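Local coordinates for protein acyl-homoserine-lactone synthase (Pseudomonas aeruginosa, PDB 1RO5) that makes the quorum-sensing signal N-(3-oxododecanoyl)homoserine lactone from S-adenosylmethionine and an acyl chain carried on acyl carrier protein, at residues Pro94-Phe105 against Tyr131-Thr142; Phe30-Val38 against Lys167-Ala175. All blocks are in the same frame, centred on the assembly; numbering follows the deposited sequence. Where two conformers were deposited one is given.

Contact 1: residues Pro94-Phe105 against Tyr131-Thr142; sequences PCSPHIWELSRF and YSLQNDIQTLVT
Ile137 lies across the indole of Trp100 at about a right angle. Its CD1 sits over one face of the five-membered ring, 3.5 Å from the centroid, a CH-pi contact. CG1 of Ile137 covers the middle of the same indole face. CG1 stands anti to the carbonyl carbon, and the turn at chi2 (-65°) folds CD1 onto the ring. At the far end of the indole, Trp100 CH2 is 3.7 Å from Tyr131 CE2. These two rings meet rim to rim, their planes 35° apart. Ser132 and Asn135 also border the six-membered ring; the indole packs against the C-terminal end of helix 118-133 and the residues that follow. A Schellman motif ends the helix, with Asp136 as the C-prime residue. The carbonyl of Asp136 is used across the contact: His98 ND1 donates to Asp136 O at 2.8 Å, with the oxygen tilted from the imidazole plane. The amide plane of Gln138 is almost parallel to the His98 ring.

Beyond this, strands 99-107 and 139-145 run parallel as the two strands of a beta-alpha-beta unit. Val141 is gripped through both backbone groups: its N donates to Trp100 O at 2.9 Å, and its O accepts from Leu102 N at 2.8 Å. Ile99 and Thr139 lie side by side on one face of the sheet; Leu102 and Leu140 meet on the other. Thr142 OG1, anti to its own N, donates to Leu102 O at 2.7 Å from above the carbonyl plane. Polar bonds thus fix the strand register, while the buried Trp100 joins strand to helix through apolar contact.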
# COMPACT_ATOMS: atom_id res chain seq x y z
N PRO A 94 -14.97 -0.52 -7.29
CA PRO A 94 -14.71 -1.90 -7.73
C PRO A 94 -15.07 -2.93 -6.60
O PRO A 94 -14.97 -2.57 -5.39
CB PRO A 94 -13.19 -1.93 -7.98
CG PRO A 94 -12.87 -0.39 -8.22
CD PRO A 94 -13.78 0.35 -7.23
N CYS A 95 -15.42 -4.17 -6.98
CA CYS A 95 -15.76 -5.19 -6.01
C CYS A 95 -15.46 -6.49 -6.68
O CYS A 95 -16.22 -6.98 -7.50
CB CYS A 95 -17.24 -5.09 -5.67
SG CYS A 95 -17.76 -6.38 -4.47
N SER A 96 -14.32 -7.09 -6.35
CA SER A 96 -13.93 -8.27 -7.06
C SER A 96 -12.89 -8.98 -6.26
O SER A 96 -12.06 -8.39 -5.61
CB SER A 96 -13.37 -7.92 -8.48
OG SER A 96 -12.58 -9.02 -9.00
N PRO A 97 -12.92 -10.27 -6.33
CA PRO A 97 -11.90 -11.08 -5.72
C PRO A 97 -10.58 -11.00 -6.45
O PRO A 97 -9.61 -11.58 -5.99
CB PRO A 97 -12.47 -12.52 -5.79
CG PRO A 97 -13.86 -12.40 -6.31
CD PRO A 97 -14.08 -11.04 -6.89
N HIS A 98 -10.54 -10.33 -7.57
CA HIS A 98 -9.30 -10.21 -8.34
C HIS A 98 -8.72 -8.79 -8.19
O HIS A 98 -7.72 -8.43 -8.82
CB HIS A 98 -9.57 -10.55 -9.85
CG HIS A 98 -10.08 -11.94 -10.06
ND1 HIS A 98 -9.39 -13.05 -9.58
CD2 HIS A 98 -11.23 -12.41 -10.60
CE1 HIS A 98 -10.09 -14.15 -9.86
NE2 HIS A 98 -11.21 -13.78 -10.45
N ILE A 99 -9.38 -7.98 -7.36
CA ILE A 99 -8.86 -6.66 -7.13
C ILE A 99 -8.73 -6.41 -5.58
O ILE A 99 -9.67 -6.73 -4.83
CB ILE A 99 -9.84 -5.63 -7.80
CG1 ILE A 99 -10.02 -5.99 -9.34
CG2 ILE A 99 -9.40 -4.16 -7.45
CD1 ILE A 99 -11.15 -5.19 -10.07
N TRP A 100 -7.62 -5.77 -5.17
CA TRP A 100 -7.33 -5.45 -3.81
C TRP A 100 -7.04 -3.98 -3.74
O TRP A 100 -6.65 -3.35 -4.70
CB TRP A 100 -6.06 -6.23 -3.37
CG TRP A 100 -6.20 -7.68 -3.06
CD1 TRP A 100 -7.34 -8.37 -2.88
CD2 TRP A 100 -5.13 -8.62 -2.89
NE1 TRP A 100 -7.06 -9.68 -2.53
CE2 TRP A 100 -5.70 -9.85 -2.57
CE3 TRP A 100 -3.75 -8.53 -3.00
CZ2 TRP A 100 -4.96 -10.96 -2.33
CZ3 TRP A 100 -3.02 -9.62 -2.76
CH2 TRP A 100 -3.62 -10.83 -2.41
N GLU A 101 -7.19 -3.44 -2.56
CA GLU A 101 -6.87 -2.09 -2.27
C GLU A 101 -5.64 -1.99 -1.40
O GLU A 101 -5.44 -2.84 -0.49
CB GLU A 101 -8.03 -1.43 -1.50
CG GLU A 101 -7.66 0.05 -1.30
CD GLU A 101 -8.37 0.81 -0.17
OE1 GLU A 101 -8.61 0.25 0.90
OE2 GLU A 101 -8.59 1.97 -0.36
N LEU A 102 -4.78 -1.02 -1.73
CA LEU A 102 -3.64 -0.69 -0.91
C LEU A 102 -3.98 0.58 -0.13
O LEU A 102 -4.61 1.54 -0.67
CB LEU A 102 -2.40 -0.42 -1.74
CG LEU A 102 -2.03 -1.42 -2.82
CD1 LEU A 102 -0.83 -0.90 -3.48
CD2 LEU A 102 -1.79 -2.78 -2.13
N SER A 103 -3.43 0.66 1.10
CA SER A 103 -3.64 1.80 1.94
C SER A 103 -2.57 1.96 2.96
O SER A 103 -1.79 1.05 3.17
CB SER A 103 -5.05 1.73 2.60
OG SER A 103 -5.20 0.65 3.50
N ARG A 104 -2.48 3.10 3.62
CA ARG A 104 -1.51 3.24 4.74
C ARG A 104 -0.05 2.97 4.37
O ARG A 104 0.63 2.26 5.10
CB ARG A 104 -1.94 2.40 5.97
CG ARG A 104 -3.30 2.78 6.57
CD ARG A 104 -3.24 4.24 7.01
NE ARG A 104 -4.36 4.72 7.84
CZ ARG A 104 -5.24 5.70 7.48
NH1 ARG A 104 -5.22 6.34 6.29
NH2 ARG A 104 -6.14 6.07 8.34
N PHE A 105 0.45 3.58 3.29
CA PHE A 105 1.87 3.50 2.95
C PHE A 105 2.62 4.24 3.93
O PHE A 105 2.49 5.40 4.01
CB PHE A 105 2.35 4.05 1.55
CG PHE A 105 1.44 3.76 0.41
CD1 PHE A 105 0.39 2.86 0.55
CD2 PHE A 105 1.55 4.49 -0.76
CE1 PHE A 105 -0.56 2.65 -0.50
CE2 PHE A 105 0.65 4.26 -1.82
CZ PHE A 105 -0.42 3.31 -1.65
N TYR A 131 3.16 -11.30 -5.05
CA TYR A 131 2.24 -11.89 -4.14
C TYR A 131 0.83 -11.71 -4.64
O TYR A 131 0.05 -12.60 -4.56
CB TYR A 131 2.33 -11.19 -2.82
CG TYR A 131 1.41 -11.79 -1.74
CD1 TYR A 131 1.81 -12.97 -1.05
CD2 TYR A 131 0.23 -11.18 -1.39
CE1 TYR A 131 1.01 -13.50 -0.04
CE2 TYR A 131 -0.62 -11.71 -0.35
CZ TYR A 131 -0.24 -12.90 0.29
OH TYR A 131 -1.05 -13.44 1.34
N SER A 132 0.50 -10.57 -5.19
CA SER A 132 -0.85 -10.43 -5.68
C SER A 132 -1.09 -11.30 -6.94
O SER A 132 -2.16 -11.94 -7.10
CB SER A 132 -1.16 -8.99 -5.99
OG SER A 132 -0.61 -8.17 -4.99
N LEU A 133 -0.11 -11.34 -7.83
CA LEU A 133 -0.30 -12.05 -9.11
C LEU A 133 -0.41 -13.56 -8.79
O LEU A 133 -1.26 -14.21 -9.30
CB LEU A 133 0.81 -11.74 -10.16
CG LEU A 133 0.63 -10.37 -10.78
CD1 LEU A 133 1.96 -9.98 -11.40
CD2 LEU A 133 -0.43 -10.50 -11.84
N GLN A 134 0.39 -14.05 -7.85
CA GLN A 134 0.26 -15.41 -7.40
C GLN A 134 -1.00 -15.72 -6.66
O GLN A 134 -1.25 -16.87 -6.39
CB GLN A 134 1.41 -15.79 -6.54
CG GLN A 134 2.69 -15.97 -7.43
CD GLN A 134 3.98 -16.19 -6.63
OE1 GLN A 134 5.08 -16.30 -7.24
NE2 GLN A 134 3.86 -16.25 -5.26
N ASN A 135 -1.79 -14.70 -6.28
CA ASN A 135 -3.08 -14.93 -5.66
C ASN A 135 -4.16 -14.51 -6.62
O ASN A 135 -5.21 -14.20 -6.21
CB ASN A 135 -3.15 -14.27 -4.29
CG ASN A 135 -2.45 -15.11 -3.23
OD1 ASN A 135 -3.06 -16.01 -2.70
ND2 ASN A 135 -1.17 -14.84 -2.94
N ASP A 136 -3.87 -14.58 -7.91
CA ASP A 136 -4.83 -14.30 -9.00
C ASP A 136 -5.42 -12.88 -8.99
O ASP A 136 -6.62 -12.68 -9.32
CB ASP A 136 -5.97 -15.37 -9.07
CG ASP A 136 -6.54 -15.50 -10.48
OD1 ASP A 136 -6.86 -14.49 -11.14
OD2 ASP A 136 -6.66 -16.55 -11.08
N ILE A 137 -4.61 -11.90 -8.62
CA ILE A 137 -5.11 -10.54 -8.62
C ILE A 137 -4.68 -9.77 -9.93
O ILE A 137 -3.49 -9.72 -10.26
CB ILE A 137 -4.63 -9.81 -7.34
CG1 ILE A 137 -5.02 -10.56 -6.06
CG2 ILE A 137 -4.95 -8.26 -7.46
CD1 ILE A 137 -6.55 -10.64 -5.78
N GLN A 138 -5.60 -9.11 -10.63
CA GLN A 138 -5.16 -8.35 -11.79
C GLN A 138 -4.94 -6.86 -11.60
O GLN A 138 -4.29 -6.26 -12.44
CB GLN A 138 -6.14 -8.47 -12.96
CG GLN A 138 -7.46 -8.84 -12.58
CD GLN A 138 -7.77 -10.37 -12.92
OE1 GLN A 138 -8.82 -10.63 -13.50
NE2 GLN A 138 -6.88 -11.35 -12.52
N THR A 139 -5.51 -6.29 -10.54
CA THR A 139 -5.57 -4.88 -10.31
C THR A 139 -5.42 -4.51 -8.82
O THR A 139 -6.09 -5.07 -7.94
CB THR A 139 -6.92 -4.34 -10.77
OG1 THR A 139 -7.12 -4.59 -12.14
CG2 THR A 139 -6.94 -2.70 -10.70
N LEU A 140 -4.62 -3.51 -8.58
CA LEU A 140 -4.55 -2.85 -7.29
C LEU A 140 -5.16 -1.44 -7.33
O LEU A 140 -4.89 -0.64 -8.27
CB LEU A 140 -3.12 -2.77 -6.90
CG LEU A 140 -2.50 -4.18 -6.68
CD1 LEU A 140 -1.10 -4.00 -6.22
CD2 LEU A 140 -3.21 -5.13 -5.70
N VAL A 141 -6.06 -1.10 -6.40
CA VAL A 141 -6.48 0.26 -6.33
C VAL A 141 -5.94 0.90 -5.03
O VAL A 141 -5.58 0.20 -4.08
CB VAL A 141 -8.01 0.36 -6.41
CG1 VAL A 141 -8.47 -0.11 -7.75
CG2 VAL A 141 -8.71 -0.41 -5.25
N THR A 142 -5.82 2.22 -4.99
CA THR A 142 -5.36 2.86 -3.77
C THR A 142 -5.73 4.34 -3.79
O THR A 142 -5.86 4.94 -4.84
CB THR A 142 -3.85 2.62 -3.61
OG1 THR A 142 -3.38 3.24 -2.41
CG2 THR A 142 -3.09 3.33 -4.77

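Contact 2: residues Phe30-Val38 against Lys167-Ala175. With SO4 (sulfate ion), chain B.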
# COMPACT_ATOMS: atom_id res chain seq x y z
N PHE A 30 1.44 9.06 9.92
CA PHE A 30 0.08 9.63 9.76
C PHE A 30 -0.40 10.48 10.95
O PHE A 30 -1.46 11.04 10.88
CB PHE A 30 -0.99 8.53 9.51
CG PHE A 30 -0.93 7.92 8.15
CD1 PHE A 30 -0.07 6.82 7.91
CD2 PHE A 30 -1.67 8.46 7.09
CE1 PHE A 30 0.10 6.29 6.59
CE2 PHE A 30 -1.62 7.90 5.81
CZ PHE A 30 -0.69 6.81 5.54
N LYS A 31 0.33 10.52 12.06
CA LYS A 31 -0.11 11.30 13.25
C LYS A 31 -0.50 12.75 12.88
O LYS A 31 0.24 13.43 12.09
CB LYS A 31 0.93 11.33 14.40
CG LYS A 31 2.35 11.92 13.89
CD LYS A 31 3.30 12.30 15.06
CE LYS A 31 4.48 13.14 14.51
NZ LYS A 31 5.80 12.70 15.16
N GLU A 32 -1.67 13.13 13.44
CA GLU A 32 -2.41 14.40 13.20
C GLU A 32 -2.59 14.84 11.72
O GLU A 32 -3.08 16.00 11.51
CB GLU A 32 -1.89 15.68 14.01
CG GLU A 32 -1.49 15.58 15.50
CD GLU A 32 -0.08 16.17 15.68
OE1 GLU A 32 0.33 17.05 14.83
OE2 GLU A 32 0.64 15.72 16.60
N ARG A 33 -2.17 14.03 10.72
CA ARG A 33 -2.69 14.24 9.35
C ARG A 33 -4.19 14.26 9.55
O ARG A 33 -4.76 13.31 10.19
CB ARG A 33 -2.34 13.11 8.34
CG ARG A 33 -0.84 12.90 8.07
CD ARG A 33 -0.34 13.08 6.52
NE ARG A 33 -0.83 12.15 5.45
CZ ARG A 33 -0.03 11.58 4.55
NH1 ARG A 33 1.29 11.78 4.62
NH2 ARG A 33 -0.51 10.79 3.59
N LYS A 34 -4.81 15.37 9.14
CA LYS A 34 -6.25 15.48 9.04
C LYS A 34 -6.70 15.07 7.66
O LYS A 34 -5.94 15.12 6.68
CB LYS A 34 -6.77 16.90 9.40
CG LYS A 34 -6.29 17.47 10.79
CD LYS A 34 -7.35 17.28 11.89
CE LYS A 34 -8.32 18.58 11.93
NZ LYS A 34 -9.61 18.37 12.74
N GLY A 35 -7.93 14.58 7.63
CA GLY A 35 -8.61 14.23 6.41
C GLY A 35 -8.39 12.76 6.00
O GLY A 35 -9.17 12.21 5.15
N TRP A 36 -7.38 12.08 6.63
CA TRP A 36 -7.10 10.71 6.22
C TRP A 36 -7.75 9.68 7.15
O TRP A 36 -7.38 8.43 7.12
CB TRP A 36 -5.61 10.53 6.04
CG TRP A 36 -5.12 11.23 4.82
CD1 TRP A 36 -4.87 12.63 4.69
CD2 TRP A 36 -4.81 10.66 3.56
NE1 TRP A 36 -4.43 12.90 3.41
CE2 TRP A 36 -4.35 11.72 2.70
CE3 TRP A 36 -4.85 9.37 3.04
CZ2 TRP A 36 -4.00 11.51 1.38
CZ3 TRP A 36 -4.46 9.18 1.71
CH2 TRP A 36 -4.04 10.24 0.91
N ASP A 37 -8.77 10.18 7.92
CA ASP A 37 -9.51 9.34 8.85
C ASP A 37 -8.57 8.55 9.80
O ASP A 37 -8.69 7.31 9.94
CB ASP A 37 -10.32 8.34 8.04
CG ASP A 37 -11.69 8.21 8.56
OD1 ASP A 37 -11.84 8.36 9.78
OD2 ASP A 37 -12.67 8.00 7.88
N VAL A 38 -7.62 9.25 10.40
CA VAL A 38 -6.63 8.72 11.23
C VAL A 38 -7.10 8.68 12.65
O VAL A 38 -7.70 9.62 13.17
CB VAL A 38 -5.35 9.63 11.13
CG1 VAL A 38 -4.33 9.40 12.31
CG2 VAL A 38 -4.72 9.53 9.77
N LYS A 167 -8.09 17.97 -2.64
CA LYS A 167 -7.35 18.32 -1.47
C LYS A 167 -7.86 17.47 -0.30
O LYS A 167 -9.02 17.60 0.15
CB LYS A 167 -7.43 19.83 -1.18
CG LYS A 167 -6.73 20.39 0.13
CD LYS A 167 -7.54 21.57 0.73
CE LYS A 167 -7.03 22.04 2.17
NZ LYS A 167 -7.60 21.34 3.49
N ILE A 168 -7.01 16.58 0.19
CA ILE A 168 -7.37 15.89 1.42
C ILE A 168 -6.38 16.26 2.48
O ILE A 168 -5.18 15.95 2.35
CB ILE A 168 -7.41 14.34 1.22
CG1 ILE A 168 -8.26 13.93 0.01
CG2 ILE A 168 -8.05 13.70 2.42
CD1 ILE A 168 -9.60 14.23 0.17
N GLY A 169 -6.86 16.93 3.53
CA GLY A 169 -5.98 17.50 4.56
C GLY A 169 -5.04 18.52 3.90
O GLY A 169 -5.49 19.48 3.22
N ILE A 170 -3.72 18.29 3.98
CA ILE A 170 -2.77 19.24 3.35
C ILE A 170 -2.26 18.62 2.05
O ILE A 170 -1.29 19.14 1.44
CB ILE A 170 -1.60 19.49 4.33
CG1 ILE A 170 -0.79 18.18 4.57
CG2 ILE A 170 -2.10 20.13 5.70
CD1 ILE A 170 0.49 18.46 5.18
N GLU A 171 -2.83 17.46 1.65
CA GLU A 171 -2.33 16.77 0.43
C GLU A 171 -3.30 16.99 -0.77
O GLU A 171 -4.49 17.30 -0.58
CB GLU A 171 -2.15 15.25 0.65
CG GLU A 171 -1.35 14.81 1.89
CD GLU A 171 0.11 15.22 1.88
OE1 GLU A 171 0.75 15.11 2.92
OE2 GLU A 171 0.65 15.67 0.83
N ARG A 172 -2.76 16.80 -1.98
CA ARG A 172 -3.53 16.54 -3.17
C ARG A 172 -3.63 15.05 -3.36
O ARG A 172 -2.68 14.38 -3.71
CB ARG A 172 -2.89 17.21 -4.39
CG ARG A 172 -3.04 18.79 -4.28
CD ARG A 172 -2.46 19.56 -5.49
NE ARG A 172 -1.06 19.14 -5.68
CZ ARG A 172 -0.49 18.94 -6.85
NH1 ARG A 172 -1.23 19.11 -7.99
NH2 ARG A 172 0.79 18.53 -6.88
N ALA A 173 -4.79 14.52 -3.12
CA ALA A 173 -4.92 13.05 -3.09
C ALA A 173 -5.62 12.62 -4.34
O ALA A 173 -6.38 13.41 -4.87
CB ALA A 173 -5.74 12.64 -1.90
N VAL A 174 -5.42 11.39 -4.80
CA VAL A 174 -6.10 10.88 -5.95
C VAL A 174 -6.31 9.38 -5.73
O VAL A 174 -5.53 8.77 -5.01
CB VAL A 174 -5.15 11.15 -7.20
CG1 VAL A 174 -3.65 10.59 -6.95
CG2 VAL A 174 -5.75 10.69 -8.52
N ALA A 175 -7.33 8.78 -6.36
CA ALA A 175 -7.57 7.33 -6.41
C ALA A 175 -6.96 6.78 -7.68
O ALA A 175 -7.30 7.24 -8.80
CB ALA A 175 -9.10 7.00 -6.47
S SO4 B . -9.81 13.09 9.93
O1 SO4 B . -10.89 12.66 10.81
O2 SO4 B . -10.22 12.64 8.58
O3 SO4 B . -8.43 12.53 10.26
O4 SO4 B . -9.66 14.57 10.19
O HOH W 1 -3.20 15.83 5.64
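Trp36 and Ile168 make the main apolar contact between the loop 30-38 and the hairpin in 167-175. The CG2 methyl of Ile168 lies over one face of the indole, 4.1 Å from the centroid of the five-membered ring, a CH-pi contact offset toward the rim. CG2 is anti to the backbone N of Ile168, which puts it against the loop; it also reaches Gly35 O at 3.3 Å. The opposite indole face carries Arg33 NH2 over its centre. Farther along, Trp36 CZ2 packs on Ala173 CB at 3.9 Å. Phe84 meets the Trp36 ring edge to face from outside the contact.

Hydrogen bonding between the segments is slight. Trp36 NE1 donates weakly to Ile168 O at 3.3 Å. Ile168 O also takes the N-H of Glu171 within the type II' turn from Ile168 to Glu171. This is a two-residue beta-hairpin turn, with Gly169 at its first corner, joining strands 166-168 and 171-179. The glycine lets the loop come close: Gly169 CA is 3.2 Å from Lys34 O, a CA-H...O contact. One water bridges Lys34 O and Ile170 N.

Charge adds a looser tie. Arg33 NH1 and Glu171 OE1 form a long salt bridge of 3.8 Å. The oxygen stands over the guanidinium face, so no N-H points at it.

A sulfate, probably from the crystallisation liquor, is bound by backbone amides of the loop. Gly35 N donates to sulfate O4 at 3.1 Å. Asp37 N donates to sulfate O2 at 2.9 Å. Val38 N adds a weak bond to sulfate O3.

Overall arrangement
The two contacts have centres 22 Å apart, yet they touch. Arg104, near the end of segment 94-105, reaches into the loop 30-38: its NH2 is 2.9 Å from Trp36 O, a probable hydrogen bond. Phe30 forms a cation-pi pair with the same arginine, and Glu45 gives it a salt bridge. Both contacts also reach one sheet, where strand 139-145 of contact 1 lies beside strand 171-179 of contact 2. In sequence, contact 1 falls between the two segments of contact 2. Contact 1 is closer to the chain centre, about 10 Å between centres against about 15 Å. A second sulfate lies about 5 Å from the Glu171 side chain.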